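Local coordinates for protein dihydrophenazinedicarboxylate synthase (Burkholderia, PDB 4HMW) that catalyses FMN-dependent oxidations in the terminal steps of phenazine antibiotic biosynthesis, using molecular oxygen and releasing hydrogen peroxide, at residues V46-T58 with I63-D75. Sequence-based numbering, arbitrary orientation.
Sequences VREPKALALATAT and ISSRVIAFSSIDD. With FMN (flavin mononucleotide), chain D.
With CG held between backbone N and carbonyl carbon (chi1 75°) and further bends at chi2 and chi3, R66 reaches across toward strand 51-57, where its guanidinium meets T56 and L54. NH1 donates to T56 OG1 and to L54 O, each at 2.9 Å. L54 O is thereby gripped twice, since R66 N reaches it from the opposite face of the carbonyl plane. The other edge of the guanidinium serves the cofactor: NE and NH2 both donate to the FMN phosphate oxygen O3P, NE at 2.7 Å. NH2 also bonds S64 OG; T56 OG1 and S64 OG are both hydrogen-bonded to E91 of helix 87-95. The case illustrates how an antiparallel β-hairpin, strands 51-57 and 63-69 in the FMN-binding β-barrel of the pyridoxamine 5'-phosphate oxidase family, contributes consecutive residues to a flavin site that Q110 and R198 of the second subunit help complete: V67 O accepts from the ribityl O2' at 2.6 Å, and I68 CD1 lies 3.7 Å from flavin C2. I68 CG1 packs on L54 CD2. Where strand 51-57 begins, K50, in one conformer, lays CB over one face of the F70 ring, a CH-pi contact 3.9 Å from the centroid.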
ATOM      1  N   VAL B  46     -13.247  11.726   4.049  1.00 16.92           N
ATOM      2  CA  VAL B  46     -12.050  11.147   3.469  1.00 17.01           C
ATOM      3  C   VAL B  46     -12.253  10.806   1.987  1.00 15.34           C
ATOM      4  O   VAL B  46     -13.248  10.174   1.612  1.00 18.46           O
ATOM      5  CB  VAL B  46     -11.638   9.868   4.238  1.00 17.18           C
ATOM      6  CG1 VAL B  46     -10.527   9.115   3.477  1.00 16.42           C
ATOM      7  CG2 VAL B  46     -11.199  10.214   5.672  1.00 16.55           C
ATOM      8  N   ARG B  47     -11.318  11.225   1.139  1.00 16.35           N
ATOM      9  CA  ARG B  47     -11.361  10.889  -0.294  1.00 17.44           C
ATOM     10  C   ARG B  47     -10.898   9.449  -0.545  1.00 16.82           C
ATOM     11  O   ARG B  47      -9.802   9.069  -0.135  1.00 18.12           O
ATOM     12  CB  ARG B  47     -10.472  11.842  -1.100  1.00 20.44           C
ATOM     13  CG  ARG B  47     -10.555  11.640  -2.592  1.00 21.20           C
ATOM     14  CD  ARG B  47      -9.832  12.725  -3.340  1.00 24.31           C
ATOM     15  NE  ARG B  47     -10.074  12.641  -4.775  1.00 27.20           N
ATOM     16  CZ  ARG B  47      -9.715  13.573  -5.639  1.00 29.48           C
ATOM     17  NH1 ARG B  47      -9.102  14.659  -5.198  1.00 31.49           N
ATOM     18  NH2 ARG B  47      -9.963  13.416  -6.934  1.00 29.78           N
ATOM     19  N   GLU B  48     -11.761   8.661  -1.200  1.00 17.77           N
ATOM     20  CA  GLU B  48     -11.486   7.253  -1.556  1.00 18.44           C
ATOM     21  C   GLU B  48     -10.949   6.462  -0.359  1.00 17.75           C
ATOM     22  O   GLU B  48      -9.807   5.948  -0.389  1.00 16.93           O
ATOM     23  CB  GLU B  48     -10.494   7.136  -2.727  1.00 20.96           C
ATOM     24  CG  GLU B  48     -11.098   7.558  -4.079  1.00 23.51           C
ATOM     25  CD  GLU B  48     -10.119   7.381  -5.251  1.00 24.58           C
ATOM     26  OE1 GLU B  48      -9.370   6.364  -5.307  1.00 22.91           O
ATOM     27  OE2 GLU B  48     -10.107   8.287  -6.107  1.00 27.42           O
ATOM     28  N   PRO B  49     -11.769   6.349   0.694  1.00 17.34           N
ATOM     29  CA  PRO B  49     -11.303   5.637   1.885  1.00 18.74           C
ATOM     30  C   PRO B  49     -11.072   4.144   1.629  1.00 16.44           C
ATOM     31  O   PRO B  49     -10.295   3.534   2.350  1.00 16.99           O
ATOM     32  CB  PRO B  49     -12.438   5.865   2.904  1.00 19.53           C
ATOM     33  CG  PRO B  49     -13.652   6.160   2.099  1.00 17.66           C
ATOM     34  CD  PRO B  49     -13.144   6.879   0.858  1.00 18.06           C
ATOM     35  N   LYS B  50     -11.688   3.575   0.601  1.00 15.07           N
ATOM     36  CA  LYS B  50     -11.628   2.120   0.396  0.61 16.93           C
ATOM     37  C   LYS B  50     -10.497   1.693  -0.524  1.00 17.67           C
ATOM     38  O   LYS B  50     -10.410   0.508  -0.880  1.00 18.97           O
ATOM     39  CB  LYS B  50     -12.981   1.598  -0.143  0.61 19.55           C
ATOM     40  CG  LYS B  50     -14.163   1.895   0.792  0.61 23.10           C
ATOM     41  CD  LYS B  50     -15.415   1.085   0.461  0.61 27.95           C
ATOM     42  CE  LYS B  50     -15.996   1.444  -0.894  0.61 30.16           C
ATOM     43  NZ  LYS B  50     -16.777   0.326  -1.488  0.61 33.99           N
ATOM     44  N   ALA B  51      -9.631   2.640  -0.899  1.00 16.28           N
ATOM     45  CA  ALA B  51      -8.472   2.324  -1.747  1.00 16.39           C
ATOM     46  C   ALA B  51      -7.414   1.585  -0.951  1.00 14.83           C
ATOM     47  O   ALA B  51      -6.633   2.176  -0.186  1.00 15.13           O
ATOM     48  CB  ALA B  51      -7.889   3.577  -2.374  1.00 18.57           C
ATOM     49  N   LEU B  52      -7.379   0.279  -1.130  1.00 14.85           N
ATOM     50  CA  LEU B  52      -6.550  -0.595  -0.347  1.00 15.60           C
ATOM     51  C   LEU B  52      -5.276  -0.935  -1.136  1.00 14.92           C
ATOM     52  O   LEU B  52      -5.345  -1.405  -2.292  1.00 15.69           O
ATOM     53  CB  LEU B  52      -7.365  -1.882  -0.100  1.00 17.36           C
ATOM     54  CG  LEU B  52      -6.754  -2.974   0.792  1.00 17.40           C
ATOM     55  CD1 LEU B  52      -6.799  -2.539   2.236  1.00 17.06           C
ATOM     56  CD2 LEU B  52      -7.463  -4.303   0.610  1.00 18.28           C
ATOM     57  N   ALA B  53      -4.116  -0.687  -0.545  1.00 13.69           N
ATOM     58  CA  ALA B  53      -2.867  -1.122  -1.159  1.00 12.92           C
ATOM     59  C   ALA B  53      -2.664  -2.594  -0.851  1.00 13.45           C
ATOM     60  O   ALA B  53      -2.332  -2.946   0.276  1.00 14.24           O
ATOM     61  CB  ALA B  53      -1.723  -0.299  -0.625  1.00 12.85           C
ATOM     62  N   LEU B  54      -2.944  -3.450  -1.847  1.00 12.08           N
ATOM     63  CA  LEU B  54      -2.903  -4.905  -1.675  1.00 12.12           C
ATOM     64  C   LEU B  54      -1.584  -5.512  -2.143  1.00 13.32           C
ATOM     65  O   LEU B  54      -1.252  -5.426  -3.324  1.00 14.44           O
ATOM     66  CB  LEU B  54      -4.055  -5.569  -2.451  1.00 14.00           C
ATOM     67  CG  LEU B  54      -4.184  -7.086  -2.248  1.00 17.54           C
ATOM     68  CD1 LEU B  54      -4.688  -7.421  -0.880  1.00 18.84           C
ATOM     69  CD2 LEU B  54      -5.100  -7.656  -3.281  1.00 21.91           C
ATOM     70  N   ALA B  55      -0.876  -6.153  -1.223  1.00 13.44           N
ATOM     71  CA  ALA B  55       0.412  -6.803  -1.496  1.00 12.75           C
ATOM     72  C   ALA B  55       0.252  -8.314  -1.477  1.00 13.48           C
ATOM     73  O   ALA B  55      -0.430  -8.870  -0.612  1.00 14.53           O
ATOM     74  CB  ALA B  55       1.422  -6.378  -0.462  1.00 12.26           C
ATOM     75  N   THR B  56       0.888  -8.946  -2.461  1.00 14.25           N
ATOM     76  CA  THR B  56       0.886 -10.391  -2.635  1.00 15.27           C
ATOM     77  C   THR B  56       2.346 -10.774  -2.987  1.00 15.89           C
ATOM     78  O   THR B  56       3.163  -9.925  -3.290  1.00 19.04           O
ATOM     79  CB  THR B  56      -0.059 -10.831  -3.760  1.00 18.71           C
ATOM     80  OG1 THR B  56       0.233 -10.106  -4.953  1.00 18.03           O
ATOM     81  CG2 THR B  56      -1.512 -10.601  -3.359  1.00 19.09           C
ATOM     82  N   ALA B  57       2.666 -12.060  -2.940  1.00 14.60           N
ATOM     83  CA  ALA B  57       4.006 -12.510  -3.284  1.00 16.78           C
ATOM     84  C   ALA B  57       4.016 -13.771  -4.120  1.00 17.00           C
ATOM     85  O   ALA B  57       3.096 -14.603  -4.077  1.00 15.49           O
ATOM     86  CB  ALA B  57       4.849 -12.679  -2.058  1.00 19.66           C
ATOM     87  N   THR B  58       5.074 -13.892  -4.915  1.00 20.74           N
ATOM     88  CA  THR B  58       5.283 -15.073  -5.727  1.00 24.13           C
ATOM     89  C   THR B  58       6.104 -16.087  -4.934  1.00 25.61           C
ATOM     90  O   THR B  58       6.520 -15.824  -3.790  1.00 25.51           O
ATOM     91  CB  THR B  58       5.931 -14.668  -7.054  1.00 26.86           C
ATOM     92  OG1 THR B  58       5.848 -15.762  -7.980  1.00 34.29           O
ATOM     93  CG2 THR B  58       7.334 -14.256  -6.843  1.00 29.18           C
ATOM     94  N   ILE B  63       7.641  -9.558  -3.774  1.00 18.03           N
ATOM     95  CA  ILE B  63       6.363  -8.977  -3.419  1.00 16.34           C
ATOM     96  C   ILE B  63       5.932  -7.988  -4.504  1.00 17.08           C
ATOM     97  O   ILE B  63       6.763  -7.304  -5.087  1.00 17.97           O
ATOM     98  CB  ILE B  63       6.470  -8.222  -2.103  1.00 17.12           C
ATOM     99  CG1 ILE B  63       7.092  -9.095  -1.030  1.00 17.78           C
ATOM    100  CG2 ILE B  63       5.096  -7.689  -1.675  1.00 17.82           C
ATOM    101  CD1 ILE B  63       7.254  -8.400   0.299  1.00 18.79           C
ATOM    102  N   SER B  64       4.632  -7.959  -4.790  1.00 16.48           N
ATOM    103  CA  SER B  64       4.046  -6.988  -5.694  1.00 15.44           C
ATOM    104  C   SER B  64       2.839  -6.329  -4.998  1.00 15.51           C
ATOM    105  O   SER B  64       2.326  -6.837  -4.015  1.00 14.81           O
ATOM    106  CB  SER B  64       3.613  -7.661  -6.995  1.00 18.30           C
ATOM    107  OG  SER B  64       2.573  -8.571  -6.735  1.00 19.50           O
ATOM    108  N   SER B  65       2.447  -5.163  -5.483  1.00 14.89           N
ATOM    109  CA  SER B  65       1.371  -4.408  -4.864  0.64 15.40           C
ATOM    110  C   SER B  65       0.619  -3.578  -5.901  1.00 14.71           C
ATOM    111  O   SER B  65       1.140  -3.255  -6.952  1.00 17.04           O
ATOM    112  CB  SER B  65       1.877  -3.547  -3.688  0.64 18.88           C
ATOM    113  OG  SER B  65       2.930  -2.693  -4.053  0.64 23.91           O
ATOM    114  N   ARG B  66      -0.630  -3.285  -5.582  1.00 14.16           N
ATOM    115  CA  ARG B  66      -1.505  -2.470  -6.404  1.00 14.16           C
ATOM    116  C   ARG B  66      -2.700  -2.033  -5.571  1.00 13.31           C
ATOM    117  O   ARG B  66      -3.034  -2.646  -4.539  1.00 14.29           O
ATOM    118  CB  ARG B  66      -1.998  -3.253  -7.632  1.00 13.86           C
ATOM    119  CG  ARG B  66      -3.078  -4.304  -7.349  1.00 14.61           C
ATOM    120  CD  ARG B  66      -2.585  -5.446  -6.529  1.00 16.04           C
ATOM    121  NE  ARG B  66      -1.606  -6.233  -7.239  1.00 15.44           N
ATOM    122  CZ  ARG B  66      -0.817  -7.164  -6.708  1.00 15.91           C
ATOM    123  NH1 ARG B  66      -0.757  -7.412  -5.419  1.00 17.33           N
ATOM    124  NH2 ARG B  66      -0.054  -7.871  -7.503  1.00 17.33           N
ATOM    125  N   VAL B  67      -3.354  -0.978  -6.007  1.00 13.60           N
ATOM    126  CA  VAL B  67      -4.556  -0.545  -5.352  1.00 12.55           C
ATOM    127  C   VAL B  67      -5.777  -1.380  -5.816  1.00 13.02           C
ATOM    128  O   VAL B  67      -5.934  -1.694  -6.997  1.00 14.77           O
ATOM    129  CB  VAL B  67      -4.872   0.964  -5.658  1.00 15.22           C
ATOM    130  CG1 VAL B  67      -6.258   1.357  -5.096  1.00 16.63           C
ATOM    131  CG2 VAL B  67      -3.740   1.914  -5.131  1.00 18.93           C
ATOM    132  N   ILE B  68      -6.582  -1.755  -4.845  1.00 14.87           N
ATOM    133  CA  ILE B  68      -7.878  -2.382  -5.044  1.00 17.09           C
ATOM    134  C   ILE B  68      -8.903  -1.578  -4.255  1.00 17.73           C
ATOM    135  O   ILE B  68      -8.646  -1.246  -3.101  1.00 18.60           O
ATOM    136  CB  ILE B  68      -7.857  -3.797  -4.440  1.00 22.86           C
ATOM    137  CG1 ILE B  68      -6.806  -4.637  -5.137  1.00 25.33           C
ATOM    138  CG2 ILE B  68      -9.168  -4.410  -4.541  1.00 28.84           C
ATOM    139  CD1 ILE B  68      -7.126  -4.895  -6.536  1.00 25.79           C
ATOM    140  N   ALA B  69     -10.071  -1.301  -4.826  1.00 19.07           N
ATOM    141  CA  ALA B  69     -11.141  -0.720  -4.025  1.00 20.53           C
ATOM    142  C   ALA B  69     -12.070  -1.839  -3.623  1.00 20.62           C
ATOM    143  O   ALA B  69     -12.740  -2.416  -4.483  1.00 21.41           O
ATOM    144  CB  ALA B  69     -11.902   0.358  -4.805  1.00 22.15           C
ATOM    145  N   PHE B  70     -12.123  -2.154  -2.333  1.00 20.49           N
ATOM    146  CA  PHE B  70     -12.902  -3.314  -1.892  1.00 23.01           C
ATOM    147  C   PHE B  70     -14.395  -3.071  -2.016  1.00 22.07           C
ATOM    148  O   PHE B  70     -14.845  -1.932  -1.961  1.00 21.31           O
ATOM    149  CB  PHE B  70     -12.492  -3.787  -0.478  1.00 20.76           C
ATOM    150  CG  PHE B  70     -12.724  -2.804   0.600  1.00 20.84           C
ATOM    151  CD1 PHE B  70     -13.978  -2.677   1.170  1.00 21.39           C
ATOM    152  CD2 PHE B  70     -11.682  -1.999   1.065  1.00 21.27           C
ATOM    153  CE1 PHE B  70     -14.197  -1.800   2.181  1.00 23.18           C
ATOM    154  CE2 PHE B  70     -11.910  -1.099   2.089  1.00 23.30           C
ATOM    155  CZ  PHE B  70     -13.176  -0.999   2.633  1.00 23.58           C
ATOM    156  N   SER B  71     -15.150  -4.142  -2.251  1.00 24.86           N
ATOM    157  CA  SER B  71     -16.593  -4.077  -2.463  1.00 28.03           C
ATOM    158  C   SER B  71     -17.351  -3.899  -1.179  1.00 29.25           C
ATOM    159  O   SER B  71     -18.235  -3.062  -1.086  1.00 32.06           O
ATOM    160  CB  SER B  71     -17.090  -5.397  -3.082  1.00 31.33           C
ATOM    161  OG  SER B  71     -16.198  -5.871  -4.063  1.00 39.70           O
ATOM    162  N   SER B  72     -17.006  -4.708  -0.186  1.00 26.36           N
ATOM    163  CA  SER B  72     -17.736  -4.735   1.065  1.00 25.67           C
ATOM    164  C   SER B  72     -16.920  -5.408   2.150  1.00 23.89           C
ATOM    165  O   SER B  72     -15.838  -5.966   1.891  1.00 22.07           O
ATOM    166  CB  SER B  72     -19.074  -5.475   0.924  1.00 28.32           C
ATOM    167  OG  SER B  72     -18.870  -6.841   0.573  1.00 27.58           O
ATOM    168  N   ILE B  73     -17.461  -5.367   3.371  1.00 22.38           N
ATOM    169  CA  ILE B  73     -16.843  -6.023   4.509  1.00 22.50           C
ATOM    170  C   ILE B  73     -17.913  -6.811   5.219  1.00 24.60           C
ATOM    171  O   ILE B  73     -18.967  -6.272   5.582  1.00 25.93           O
ATOM    172  CB  ILE B  73     -16.264  -4.999   5.467  1.00 23.10           C
ATOM    173  CG1 ILE B  73     -15.162  -4.216   4.751  1.00 26.83           C
ATOM    174  CG2 ILE B  73     -15.641  -5.656   6.676  1.00 23.41           C
ATOM    175  CD1 ILE B  73     -14.561  -3.159   5.576  1.00 27.91           C
ATOM    176  N   ASP B  74     -17.671  -8.098   5.404  1.00 24.31           N
ATOM    177  CA  ASP B  74     -18.586  -8.894   6.223  1.00 25.86           C
ATOM    178  C   ASP B  74     -17.877  -9.288   7.513  1.00 30.02           C
ATOM    179  O   ASP B  74     -16.731  -8.860   7.751  1.00 33.35           O
ATOM    180  CB  ASP B  74     -19.121 -10.094   5.440  1.00 29.11           C
ATOM    181  CG  ASP B  74     -18.049 -11.123   5.089  1.00 30.24           C
ATOM    182  OD1 ASP B  74     -16.998 -11.146   5.741  1.00 32.03           O
ATOM    183  OD2 ASP B  74     -18.293 -11.950   4.161  1.00 31.78           O
ATOM    184  N   ASP B  75     -18.503 -10.117   8.326  1.00 31.08           N
ATOM    185  CA  ASP B  75     -17.941 -10.444   9.636  1.00 35.53           C
ATOM    186  C   ASP B  75     -16.648 -11.236   9.601  1.00 34.18           C
ATOM    187  O   ASP B  75     -15.992 -11.387  10.626  1.00 34.93           O
ATOM    188  CB  ASP B  75     -18.963 -11.222  10.457  1.00 43.19           C
ATOM    189  CG  ASP B  75     -20.222 -10.431  10.676  1.00 53.17           C
ATOM    190  OD1 ASP B  75     -21.103 -10.470   9.783  1.00 57.46           O
ATOM    191  OD2 ASP B  75     -20.326  -9.745  11.721  1.00 57.18           O
TER
HETATM  192  N1  FMN D 301      -8.202  -3.941  -9.984  1.00 16.90           N
HETATM  193  C2  FMN D 301      -8.997  -5.021  -9.706  1.00 19.22           C
HETATM  194  O2  FMN D 301      -8.737  -6.109 -10.247  1.00 20.77           O
HETATM  195  N3  FMN D 301     -10.080  -4.899  -8.852  1.00 20.22           N
HETATM  196  C4  FMN D 301     -10.373  -3.701  -8.245  1.00 20.37           C
HETATM  197  O4  FMN D 301     -11.344  -3.630  -7.467  1.00 21.17           O
HETATM  198  C4A FMN D 301      -9.571  -2.594  -8.522  1.00 18.09           C
HETATM  199  N5  FMN D 301      -9.853  -1.375  -7.944  1.00 18.55           N
HETATM  200  C5A FMN D 301      -9.015  -0.292  -8.205  1.00 18.04           C
HETATM  201  C6  FMN D 301      -9.282   0.926  -7.589  1.00 18.80           C
HETATM  202  C7  FMN D 301      -8.448   2.014  -7.809  1.00 19.76           C
HETATM  203  C7M FMN D 301      -8.754   3.344  -7.157  1.00 19.77           C
HETATM  204  C8  FMN D 301      -7.359   1.876  -8.678  1.00 18.22           C
HETATM  205  C8M FMN D 301      -6.456   3.048  -8.950  1.00 20.47           C
HETATM  206  C9  FMN D 301      -7.094   0.647  -9.294  1.00 16.93           C
HETATM  207  C9A FMN D 301      -7.913  -0.430  -9.050  1.00 16.34           C
HETATM  208  N10 FMN D 301      -7.663  -1.651  -9.692  1.00 14.79           N
HETATM  209  C10 FMN D 301      -8.470  -2.718  -9.389  1.00 16.03           C
HETATM  210  C1' FMN D 301      -6.499  -1.835 -10.629  1.00 16.22           C
HETATM  211  C2' FMN D 301      -5.295  -2.369  -9.903  1.00 16.90           C
HETATM  212  O2' FMN D 301      -4.633  -1.302  -9.238  1.00 16.53           O
HETATM  213  C3' FMN D 301      -4.312  -3.060 -10.831  1.00 18.90           C
HETATM  214  O3' FMN D 301      -4.009  -2.273 -11.978  1.00 20.69           O
HETATM  215  C4' FMN D 301      -4.825  -4.438 -11.244  1.00 19.79           C
HETATM  216  O4' FMN D 301      -5.894  -5.061 -10.572  1.00 18.95           O
HETATM  217  C5' FMN D 301      -3.802  -5.313 -11.908  1.00 19.51           C
HETATM  218  O5' FMN D 301      -2.989  -5.715 -10.828  1.00 21.19           O
HETATM  219  P   FMN D 301      -1.868  -6.869 -10.942  1.00 20.41           P
HETATM  220  O1P FMN D 301      -2.629  -8.139 -10.726  1.00 20.06           O
HETATM  221  O2P FMN D 301      -1.228  -6.755 -12.325  1.00 21.65           O
HETATM  222  O3P FMN D 301      -0.890  -6.558  -9.815  1.00 21.61           O
HETATM  223  O   HOH W   1     -15.466  -0.039  -3.894  1.00 47.24           O